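Local atomic coordinates of glycosyltransferase Gtf1 (Streptococcus pneumoniae, PDB entry 4PQG), a protein that belongs to the GT-B class of glycosyltransferases and carries an added, extended antiparallel beta-sheet domain. Residues A[186-190]-A[191-195]; A[325-328]-A[329-332]; A[268-271]-A[272-276]. One frame throughout, in Å; residues are numbered along the deposited sequence.

The three contacts are all local and fall in different parts of the chain. Interaction 1 comes first, at the tip of the hairpin 181-188/191-196 in the ten-stranded antiparallel sheet. Interaction 3 follows, at the short helix 271-275, between strands 244-248 and 282-285 along the chain. Interaction 2 comes last, at the turn that opens strand 330-334 of the six-stranded parallel sheet. Centres of 1 and 3 are about 27 Å apart, 2 and 3 about 43 Å, 1 and 2 about 52 Å; interaction 2 lies across the chain's centre from the others. One contact lies in each Rossmann-like domain of the GT-B fold and one in the added sheet, so none bridges the domains.

Interaction 1: residues A[186-190]-A[191-195]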
loop_
_atom_site.group_PDB
_atom_site.type_symbol
_atom_site.label_atom_id
_atom_site.label_comp_id
_atom_site.label_asym_id
_atom_site.label_seq_id
_atom_site.Cartn_x
_atom_site.Cartn_y
_atom_site.Cartn_z
ATOM N N LEU A 186 -6.314 -3.718 27.154
ATOM C CA LEU A 186 -7.366 -2.918 27.763
ATOM C C LEU A 186 -7.470 -1.638 26.951
ATOM O O LEU A 186 -6.478 -0.937 26.770
ATOM C CB LEU A 186 -7.075 -2.664 29.244
ATOM C CG LEU A 186 -6.923 -3.943 30.083
ATOM C CD1 LEU A 186 -6.778 -3.566 31.560
ATOM C CD2 LEU A 186 -8.094 -4.906 29.882
ATOM N N MET A 187 -8.680 -1.368 26.447
ATOM C CA MET A 187 -8.936 -0.271 25.531
ATOM C C MET A 187 -9.552 0.920 26.243
ATOM O O MET A 187 -10.317 0.766 27.195
ATOM C CB MET A 187 -9.885 -0.727 24.412
ATOM C CG MET A 187 -9.411 -1.950 23.646
ATOM S SD MET A 187 -7.891 -1.663 22.711
ATOM C CE MET A 187 -8.391 -0.258 21.707
ATOM N N ASN A 188 -9.230 2.114 25.764
ATOM C CA ASN A 188 -9.906 3.313 26.241
ATOM C C ASN A 188 -10.093 4.271 25.071
ATOM O O ASN A 188 -9.134 4.875 24.571
ATOM C CB ASN A 188 -9.151 3.955 27.414
ATOM C CG ASN A 188 -9.793 5.255 27.894
ATOM O OD1 ASN A 188 -10.922 5.580 27.536
ATOM N ND2 ASN A 188 -9.063 6.000 28.706
ATOM N N GLN A 189 -11.342 4.351 24.622
ATOM C CA GLN A 189 -11.739 5.188 23.486
ATOM C C GLN A 189 -10.817 5.000 22.271
ATOM O O GLN A 189 -10.307 5.966 21.707
ATOM C CB GLN A 189 -11.858 6.664 23.911
ATOM C CG GLN A 189 -13.003 6.957 24.892
ATOM C CD GLN A 189 -14.384 6.521 24.383
ATOM O OE1 GLN A 189 -14.739 6.738 23.215
ATOM N NE2 GLN A 189 -15.174 5.911 25.267
ATOM N N GLY A 190 -10.594 3.742 21.890
ATOM C CA GLY A 190 -9.707 3.417 20.767
ATOM C C GLY A 190 -8.216 3.381 21.067
ATOM O O GLY A 190 -7.406 2.980 20.222
ATOM N N LYS A 191 -7.821 3.804 22.255
ATOM C CA LYS A 191 -6.406 3.753 22.592
ATOM C C LYS A 191 -6.115 2.398 23.248
ATOM O O LYS A 191 -6.827 1.984 24.154
ATOM C CB LYS A 191 -6.036 4.923 23.507
ATOM C CG LYS A 191 -4.556 5.016 23.848
ATOM C CD LYS A 191 -4.292 6.170 24.809
ATOM C CE LYS A 191 -2.959 5.983 25.526
ATOM N NZ LYS A 191 -2.900 6.779 26.785
ATOM N N GLU A 192 -5.070 1.726 22.774
ATOM C CA GLU A 192 -4.580 0.485 23.389
ATOM C C GLU A 192 -3.684 0.880 24.566
ATOM O O GLU A 192 -2.507 1.210 24.397
ATOM C CB GLU A 192 -3.805 -0.363 22.367
ATOM C CG GLU A 192 -4.624 -0.785 21.147
ATOM C CD GLU A 192 -3.769 -1.297 19.982
ATOM O OE1 GLU A 192 -2.573 -1.573 20.168
ATOM O OE2 GLU A 192 -4.290 -1.401 18.852
ATOM N N GLU A 193 -4.248 0.865 25.761
ATOM C CA GLU A 193 -3.564 1.453 26.907
ATOM C C GLU A 193 -2.661 0.470 27.643
ATOM O O GLU A 193 -1.543 0.799 28.014
ATOM C CB GLU A 193 -4.578 2.096 27.863
ATOM C CG GLU A 193 -5.152 3.403 27.327
ATOM C CD GLU A 193 -5.858 4.248 28.380
ATOM O OE1 GLU A 193 -6.205 3.728 29.474
ATOM O OE2 GLU A 193 -6.077 5.444 28.101
ATOM N N VAL A 194 -3.150 -0.745 27.838
ATOM C CA VAL A 194 -2.442 -1.735 28.645
ATOM C C VAL A 194 -2.485 -3.072 27.918
ATOM O O VAL A 194 -3.547 -3.485 27.438
ATOM C CB VAL A 194 -3.123 -1.855 30.031
ATOM C CG1 VAL A 194 -2.582 -3.027 30.823
ATOM C CG2 VAL A 194 -2.996 -0.560 30.836
ATOM N N TYR A 195 -1.335 -3.743 27.828
ATOM C CA TYR A 195 -1.252 -5.068 27.229
ATOM C C TYR A 195 -0.849 -6.035 28.312
ATOM O O TYR A 195 0.306 -6.026 28.767
ATOM C CB TYR A 195 -0.197 -5.123 26.120
ATOM C CG TYR A 195 -0.358 -4.072 25.050
ATOM C CD1 TYR A 195 -0.842 -4.417 23.781
ATOM C CD2 TYR A 195 -0.004 -2.729 25.287
ATOM C CE1 TYR A 195 -0.990 -3.473 22.788
ATOM C CE2 TYR A 195 -0.144 -1.768 24.287
ATOM C CZ TYR A 195 -0.640 -2.155 23.039
ATOM O OH TYR A 195 -0.781 -1.250 22.026
#
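N188 and E193 meet across the hairpin through an amide and a carboxylate whose planes stand 81° apart. The amide ND2 of N188 reaches OE2 of E193 at 3.1 Å, approaching from above the carboxylate plane, while CB of N188 sits 3.4 Å from CD of E193. N188 reaches over because its CG is anti to the backbone N (chi1 177°).

The less exposed face carries M187 and E192, whose side chains lie alongside each other. M187 is bent at chi2 and chi3, which brings SD to 3.7 Å from CG of E192 and leaves CE against the backbone of K191. The carboxylate of E192 is held by OE1, which accepts from the Y195 hydroxyl with its anti lone pair and is also hydrogen-bonded to Y74 OH.

Both pairs sit on a beta hairpin with a two-residue loop, Q189 and G190, in a type I' turn from N188 to K191. K191 N to N188 O at 2.9 Å closes it, with N188 N to K191 O in return. A classic bulge follows, where E193 and V194 both face L186. The O of L186 takes the N-H of E193 at 3.0 Å, and its N gives to V194 O at 2.8 Å.

N188 shares the more exposed face with L186, K191 and V194, most of them open to solvent. There the side chains of L186 and V194 touch at CB to CB, 4.1 Å, and the extended K191 makes a long salt bridge from NZ to OE2 of E193.

Interaction 2: residues A[325-328]-A[329-332]; sequences GRKP and FSLI
S330 folds back on K327 just where the chain enters strand 330-334. Its CB lies 3.3 Å from the carbonyl O of K327 and also rests against CB and CG of that lysine. One bond further on, OG stands between the backbone N and the carbonyl carbon (chi1 65°), and this torsion turns it onto K327 O, to which it donates at 2.7 Å. OG also has a weak hydrogen bond with N of E403.

The backbone N of S330 gives a second, longer bond to the same K327 O, at 3.2 Å, and closes a type II turn running from K327 to S330. Outside this grip, CB of P328 packs against CD2 of the F329 ring at 3.8 Å, while the N-H of F329 goes to OE1 of E403. The turn leads into strand 330-334, which lies between strands 361-365 and 404-406 in the six-stranded parallel sheet.

Both donors of S330 come to K327 O from the same face of its carbonyl plane, the hydroxyl tilted 27° from it and the N-H farther out. A single acceptor therefore holds both backbone and side chain of one residue, which would hold the serine hydroxyl in this rotation.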
loop_
_atom_site.group_PDB
_atom_site.type_symbol
_atom_site.label_atom_id
_atom_site.label_comp_id
_atom_site.label_asym_id
_atom_site.label_seq_id
_atom_site.Cartn_x
_atom_site.Cartn_y
_atom_site.Cartn_z
ATOM N N GLY A 325 -3.986 -7.189 -28.915
ATOM C CA GLY A 325 -4.020 -5.859 -29.503
ATOM C C GLY A 325 -4.527 -4.800 -28.544
ATOM O O GLY A 325 -5.093 -5.108 -27.494
ATOM N N ARG A 326 -4.309 -3.548 -28.917
ATOM C CA ARG A 326 -4.670 -2.416 -28.085
ATOM C C ARG A 326 -5.834 -1.701 -28.735
ATOM O O ARG A 326 -5.794 -1.403 -29.937
ATOM C CB ARG A 326 -3.478 -1.472 -27.950
ATOM C CG ARG A 326 -2.173 -2.171 -27.644
ATOM C CD ARG A 326 -0.984 -1.235 -27.755
ATOM N NE ARG A 326 0.255 -1.934 -27.428
ATOM C CZ ARG A 326 0.834 -1.908 -26.231
ATOM N NH1 ARG A 326 0.294 -1.193 -25.244
ATOM N NH2 ARG A 326 1.965 -2.581 -26.022
ATOM N N LYS A 327 -6.876 -1.435 -27.956
ATOM C CA LYS A 327 -8.037 -0.719 -28.467
ATOM C C LYS A 327 -7.627 0.653 -29.038
ATOM O O LYS A 327 -6.890 1.401 -28.387
ATOM C CB LYS A 327 -9.093 -0.584 -27.373
ATOM C CG LYS A 327 -10.324 0.192 -27.796
ATOM C CD LYS A 327 -11.477 -0.053 -26.849
ATOM C CE LYS A 327 -12.639 0.863 -27.192
ATOM N NZ LYS A 327 -13.814 0.588 -26.328
ATOM N N PRO A 328 -8.073 0.974 -30.273
ATOM C CA PRO A 328 -7.693 2.260 -30.855
ATOM C C PRO A 328 -8.202 3.431 -30.024
ATOM O O PRO A 328 -9.339 3.411 -29.567
ATOM C CB PRO A 328 -8.363 2.235 -32.248
ATOM C CG PRO A 328 -8.523 0.783 -32.557
ATOM C CD PRO A 328 -8.838 0.143 -31.228
ATOM N N PHE A 329 -7.349 4.433 -29.831
ATOM C CA PHE A 329 -7.704 5.661 -29.112
ATOM C C PHE A 329 -8.006 5.424 -27.620
ATOM O O PHE A 329 -8.623 6.261 -26.971
ATOM C CB PHE A 329 -8.882 6.380 -29.788
ATOM C CG PHE A 329 -8.664 6.687 -31.253
ATOM C CD1 PHE A 329 -7.875 7.770 -31.649
ATOM C CD2 PHE A 329 -9.262 5.906 -32.235
ATOM C CE1 PHE A 329 -7.684 8.060 -32.997
ATOM C CE2 PHE A 329 -9.080 6.191 -33.584
ATOM C CZ PHE A 329 -8.292 7.271 -33.964
ATOM N N SER A 330 -7.585 4.284 -27.082
ATOM C CA SER A 330 -7.858 3.986 -25.668
ATOM C C SER A 330 -6.800 4.581 -24.729
ATOM O O SER A 330 -5.601 4.395 -24.930
ATOM C CB SER A 330 -8.020 2.477 -25.443
ATOM O OG SER A 330 -6.818 1.789 -25.712
ATOM N N LEU A 331 -7.271 5.283 -23.697
ATOM C CA LEU A 331 -6.402 5.907 -22.698
ATOM C C LEU A 331 -6.582 5.238 -21.325
ATOM O O LEU A 331 -7.654 4.733 -21.006
ATOM C CB LEU A 331 -6.678 7.422 -22.611
ATOM C CG LEU A 331 -6.670 8.210 -23.938
ATOM C CD1 LEU A 331 -7.148 9.642 -23.740
ATOM C CD2 LEU A 331 -5.305 8.194 -24.600
ATOM N N ILE A 332 -5.519 5.231 -20.528
ATOM C CA ILE A 332 -5.562 4.605 -19.204
ATOM C C ILE A 332 -4.816 5.460 -18.161
ATOM O O ILE A 332 -3.860 6.162 -18.500
ATOM C CB ILE A 332 -5.057 3.122 -19.264
ATOM C CG1 ILE A 332 -5.127 2.450 -17.878
ATOM C CG2 ILE A 332 -3.664 3.040 -19.869
ATOM C CD1 ILE A 332 -4.637 1.014 -17.875
#

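Interaction 3: residues A[268-271]-A[272-276]; sequences NYYD and YQFTN
Y270 and F274 make the apolar part of this contact, one turn apart. CB of Y270 sits over one face of the F274 ring, 3.7 Å from its centroid, a CH-pi contact. The ring planes lie 21° apart, but with centroids 5.6 Å apart they hardly stack. W266 and F298 meet the F274 ring edge-to-face.

Among the polar side chains, Q273 bends at chi2 (92°) and doubles back, so that NE2 gives an in-plane hydrogen bond to Y269 O at 2.8 Å. Its OE1 accepts a hydrogen bond from a water that also donates to N268 O and accepts from Y272 N. The hydroxyl of T275 and its own N-H approach D271 O from opposite faces of the carbonyl plane, with OG1 at 2.7 Å. N276 repeats the pattern on Y272 O with its N and ND2. The hydroxyl of Y270 bonds to V248 O and H250 N.

Of the backbone bonds, F274 N donates to Y270 O at 2.8 Å. The whole is a short helix, from its N-cap at Y270 to N276, where it ends, beside strand 244-248 of the seven-stranded parallel sheet; the Y270 side chain is about 7 Å from the bound NAG, which H250 neighbours.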
loop_
_atom_site.group_PDB
_atom_site.type_symbol
_atom_site.label_atom_id
_atom_site.label_comp_id
_atom_site.label_asym_id
_atom_site.label_seq_id
_atom_site.Cartn_x
_atom_site.Cartn_y
_atom_site.Cartn_z
ATOM N N ASN A 268 6.449 15.026 6.705
ATOM C CA ASN A 268 6.209 14.500 8.059
ATOM C C ASN A 268 6.613 13.028 8.231
ATOM O O ASN A 268 7.063 12.639 9.290
ATOM C CB ASN A 268 4.739 14.662 8.490
ATOM C CG ASN A 268 4.299 16.114 8.603
ATOM O OD1 ASN A 268 5.109 17.044 8.668
ATOM N ND2 ASN A 268 2.995 16.307 8.645
ATOM N N TYR A 269 6.436 12.212 7.198
ATOM C CA TYR A 269 6.797 10.795 7.299
ATOM C C TYR A 269 8.307 10.537 7.375
ATOM O O TYR A 269 8.715 9.387 7.496
ATOM C CB TYR A 269 6.215 9.976 6.147
ATOM C CG TYR A 269 4.703 10.019 6.033
ATOM C CD1 TYR A 269 3.887 9.969 7.168
ATOM C CD2 TYR A 269 4.095 10.083 4.785
ATOM C CE1 TYR A 269 2.502 10.006 7.053
ATOM C CE2 TYR A 269 2.716 10.111 4.655
ATOM C CZ TYR A 269 1.927 10.072 5.788
ATOM O OH TYR A 269 0.560 10.114 5.645
ATOM N N TYR A 270 9.123 11.589 7.272
ATOM C CA TYR A 270 10.590 11.414 7.295
ATOM C C TYR A 270 11.316 12.301 8.294
ATOM O O TYR A 270 12.528 12.126 8.532
ATOM C CB TYR A 270 11.182 11.539 5.873
ATOM C CG TYR A 270 10.729 10.359 5.051
ATOM C CD1 TYR A 270 11.196 9.088 5.358
ATOM C CD2 TYR A 270 9.781 10.490 4.044
ATOM C CE1 TYR A 270 10.756 7.977 4.666
ATOM C CE2 TYR A 270 9.332 9.374 3.338
ATOM C CZ TYR A 270 9.820 8.126 3.672
ATOM O OH TYR A 270 9.411 6.978 3.028
ATOM N N ASP A 271 10.577 13.242 8.881
ATOM C CA ASP A 271 11.163 14.209 9.786
ATOM C C ASP A 271 11.945 13.534 10.907
ATOM O O ASP A 271 13.065 13.965 11.254
ATOM C CB ASP A 271 10.084 15.110 10.387
ATOM C CG ASP A 271 10.657 16.122 11.330
ATOM O OD1 ASP A 271 11.419 16.997 10.853
ATOM O OD2 ASP A 271 10.370 16.032 12.547
ATOM N N TYR A 272 11.350 12.493 11.486
ATOM C CA TYR A 272 12.010 11.782 12.579
ATOM C C TYR A 272 13.300 11.112 12.096
ATOM O O TYR A 272 14.363 11.259 12.713
ATOM C CB TYR A 272 11.085 10.730 13.238
ATOM C CG TYR A 272 11.813 10.050 14.381
ATOM C CD1 TYR A 272 11.895 10.663 15.628
ATOM C CD2 TYR A 272 12.483 8.834 14.193
ATOM C CE1 TYR A 272 12.586 10.077 16.674
ATOM C CE2 TYR A 272 13.178 8.235 15.237
ATOM C CZ TYR A 272 13.227 8.871 16.467
ATOM O OH TYR A 272 13.902 8.312 17.512
ATOM N N GLN A 273 13.190 10.358 11.005
ATOM C CA GLN A 273 14.325 9.609 10.481
ATOM C C GLN A 273 15.489 10.513 10.048
ATOM O O GLN A 273 16.658 10.162 10.253
ATOM C CB GLN A 273 13.907 8.679 9.337
ATOM C CG GLN A 273 12.763 7.732 9.666
ATOM C CD GLN A 273 11.400 8.311 9.293
ATOM O OE1 GLN A 273 10.964 9.336 9.831
ATOM N NE2 GLN A 273 10.727 7.655 8.366
ATOM N N PHE A 274 15.166 11.682 9.490
ATOM C CA PHE A 274 16.164 12.632 8.987
ATOM C C PHE A 274 16.827 13.382 10.150
ATOM O O PHE A 274 18.055 13.572 10.160
ATOM C CB PHE A 274 15.523 13.622 7.973
ATOM C CG PHE A 274 15.103 12.985 6.663
ATOM C CD1 PHE A 274 15.473 11.677 6.342
ATOM C CD2 PHE A 274 14.372 13.714 5.732
ATOM C CE1 PHE A 274 15.105 11.111 5.129
ATOM C CE2 PHE A 274 14.008 13.165 4.508
ATOM C CZ PHE A 274 14.367 11.854 4.204
ATOM N N THR A 275 16.028 13.767 11.146
ATOM C CA THR A 275 16.538 14.377 12.388
ATOM C C THR A 275 17.571 13.461 13.049
ATOM O O THR A 275 18.624 13.916 13.502
ATOM C CB THR A 275 15.381 14.673 13.373
ATOM O OG1 THR A 275 14.492 15.625 12.775
ATOM C CG2 THR A 275 15.900 15.233 14.700
ATOM N N ASN A 276 17.280 12.164 13.045
ATOM C CA ASN A 276 18.129 11.167 13.692
ATOM C C ASN A 276 18.872 10.265 12.699
ATOM O O ASN A 276 18.998 9.059 12.915
ATOM C CB ASN A 276 17.262 10.332 14.646
ATOM C CG ASN A 276 16.646 11.175 15.740
ATOM O OD1 ASN A 276 17.334 11.586 16.676
ATOM N ND2 ASN A 276 15.348 11.461 15.623
HETATM O O HOH W 1 8.895 10.983 10.607
#